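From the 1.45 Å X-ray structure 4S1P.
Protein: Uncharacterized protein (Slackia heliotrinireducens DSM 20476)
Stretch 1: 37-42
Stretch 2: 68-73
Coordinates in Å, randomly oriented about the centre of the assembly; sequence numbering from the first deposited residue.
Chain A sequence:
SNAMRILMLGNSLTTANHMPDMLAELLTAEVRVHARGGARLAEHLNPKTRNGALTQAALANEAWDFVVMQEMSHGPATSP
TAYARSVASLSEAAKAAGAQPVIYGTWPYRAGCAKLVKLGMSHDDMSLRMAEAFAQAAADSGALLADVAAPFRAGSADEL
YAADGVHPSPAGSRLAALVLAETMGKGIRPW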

# COMPACT_ATOMS: atom_id res chain seq x y z
N GLY A 37 3.41 -10.91 -6.51
CA GLY A 37 4.67 -10.21 -6.79
C GLY A 37 4.57 -9.45 -8.09
O GLY A 37 4.12 -9.97 -9.10
N GLY A 38 4.96 -8.18 -8.03
CA GLY A 38 4.99 -7.30 -9.20
C GLY A 38 3.66 -6.66 -9.54
O GLY A 38 3.59 -5.88 -10.48
N ALA A 39 2.61 -6.94 -8.77
CA ALA A 39 1.29 -6.40 -9.11
C ALA A 39 1.20 -4.89 -8.98
O ALA A 39 1.81 -4.28 -8.10
CB ALA A 39 0.22 -7.05 -8.25
N ARG A 40 0.40 -4.30 -9.86
CA ARG A 40 0.03 -2.88 -9.82
C ARG A 40 -1.44 -2.77 -9.45
O ARG A 40 -2.25 -3.68 -9.73
CB ARG A 40 0.23 -2.21 -11.19
CG ARG A 40 1.69 -2.12 -11.65
CD ARG A 40 1.85 -1.66 -13.08
NE ARG A 40 3.24 -1.86 -13.50
CZ ARG A 40 4.08 -0.90 -13.89
NH1 ARG A 40 3.72 0.39 -13.91
NH2 ARG A 40 5.32 -1.23 -14.25
N LEU A 41 -1.80 -1.65 -8.82
CA LEU A 41 -3.18 -1.48 -8.33
C LEU A 41 -4.21 -1.57 -9.44
O LEU A 41 -5.32 -2.04 -9.19
CB LEU A 41 -3.39 -0.15 -7.61
CG LEU A 41 -3.03 -0.11 -6.16
CD1 LEU A 41 -3.26 1.34 -5.70
CD2 LEU A 41 -3.77 -1.10 -5.29
N ALA A 42 -3.85 -1.12 -10.66
CA ALA A 42 -4.80 -1.10 -11.76
C ALA A 42 -5.37 -2.51 -12.05
O ALA A 42 -6.45 -2.64 -12.60
CB ALA A 42 -4.16 -0.54 -13.00
N VAL A 68 -7.44 -1.69 1.99
CA VAL A 68 -6.09 -1.08 1.98
C VAL A 68 -5.50 -1.23 0.58
O VAL A 68 -5.53 -2.32 0.01
CB VAL A 68 -5.17 -1.76 2.99
CG1 VAL A 68 -3.78 -1.16 2.99
CG2 VAL A 68 -5.78 -1.68 4.38
N MSE A 69 -4.95 -0.13 0.05
CA MSE A 69 -4.47 -0.10 -1.30
C MSE A 69 -2.99 0.22 -1.33
O MSE A 69 -2.58 1.29 -0.86
CB MSE A 69 -5.21 0.97 -2.12
CG MSE A 69 -6.72 0.75 -2.11
SE MSE A 69 -7.73 2.30 -2.72
CE MSE A 69 -7.18 3.48 -1.24
N GLN A 70 -2.18 -0.70 -1.89
CA GLN A 70 -0.74 -0.50 -2.00
C GLN A 70 -0.30 -0.65 -3.45
O GLN A 70 -0.48 -1.71 -4.04
CB GLN A 70 0.00 -1.52 -1.12
CG GLN A 70 1.53 -1.42 -1.18
CD GLN A 70 2.16 -2.62 -1.84
OE1 GLN A 70 1.91 -3.77 -1.46
NE2 GLN A 70 3.00 -2.37 -2.83
N GLU A 71 0.31 0.41 -3.99
CA GLU A 71 0.78 0.43 -5.35
C GLU A 71 2.20 -0.12 -5.46
O GLU A 71 2.99 -0.08 -4.52
CB GLU A 71 0.77 1.88 -5.87
CG GLU A 71 1.22 2.10 -7.32
CD GLU A 71 0.32 1.39 -8.33
OE1 GLU A 71 0.34 0.13 -8.38
OE2 GLU A 71 -0.42 2.09 -9.07
N MSE A 72 2.50 -0.64 -6.65
CA MSE A 72 3.86 -1.00 -7.03
C MSE A 72 4.78 0.11 -6.56
O MSE A 72 4.49 1.29 -6.71
CB MSE A 72 3.88 -1.24 -8.55
CG MSE A 72 5.16 -1.92 -9.04
SE MSE A 72 6.51 -0.55 -9.45
CE MSE A 72 5.60 0.35 -10.95
N SER A 73 5.93 -0.28 -6.02
CA SER A 73 6.73 0.56 -5.13
C SER A 73 7.26 1.86 -5.70
O SER A 73 7.51 2.78 -4.93
CB SER A 73 7.90 -0.24 -4.53
OG SER A 73 8.75 -0.70 -5.55
O HOH W 1 -0.28 -3.41 -6.23
O HOH W 2 -1.98 1.12 -10.93

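Residues 37-42 and 68-73 meet where a loop entering a 3-10 segment at Leu-41 passes the loop that follows a strand. The touching parts run roughly against each other, their end-to-end directions 140° apart, and the CA atoms come nearest at two pairs: Arg-40 CA and Met-72 CA lie 5.1 Å apart, Leu-41 CA and Glu-71 CA 5.3 Å. Together the stretches bury 360 Å² of surface.

One direct hydrogen bond joins them. The carboxylate of Glu-71 reaches across so that its OE1 accepts from the backbone N of Leu-41 at 2.8 Å, with a nearly linear N-H...acceptor angle of 169°. The same OE1 also accepts from the N of Met-72 at 2.9 Å, so a single carboxylate oxygen serves an amide from each stretch. Within the second stretch, Gln-70 NE2 donates to Glu-71 O at 2.8 Å.

Two waters extend this polar network. Water 2 donates to Glu-71 OE2 at 2.6 Å and accepts from Ala-42 N at 2.9 Å, so the two carboxylate oxygens engage successive amides of the first stretch, OE1 directly and OE2 through solvent. Water 1 bridges two carbonyls, donating to Gln-70 O at 2.8 Å and, in a weak bond, to Ala-39 O at 2.9 Å.

Van der Waals packing accompanies these bonds. Leu-41, buried and with its CA-to-CB bond toward the second stretch, places CD2 4.1 Å from Met-69 CB, an apolar contact, and 3.6 Å from Gln-70 O. The CA-to-CB bond of Met-72, a selenomethionine, is also directed toward the partner stretch: its CB lies 3.7 Å from Ala-39 O, while its CE lies over one face of the Arg-40 guanidinium, 3.5 Å from NH1. This is a van der Waals contact that leaves the in-plane N-H groups of the arginine unobstructed by the methyl.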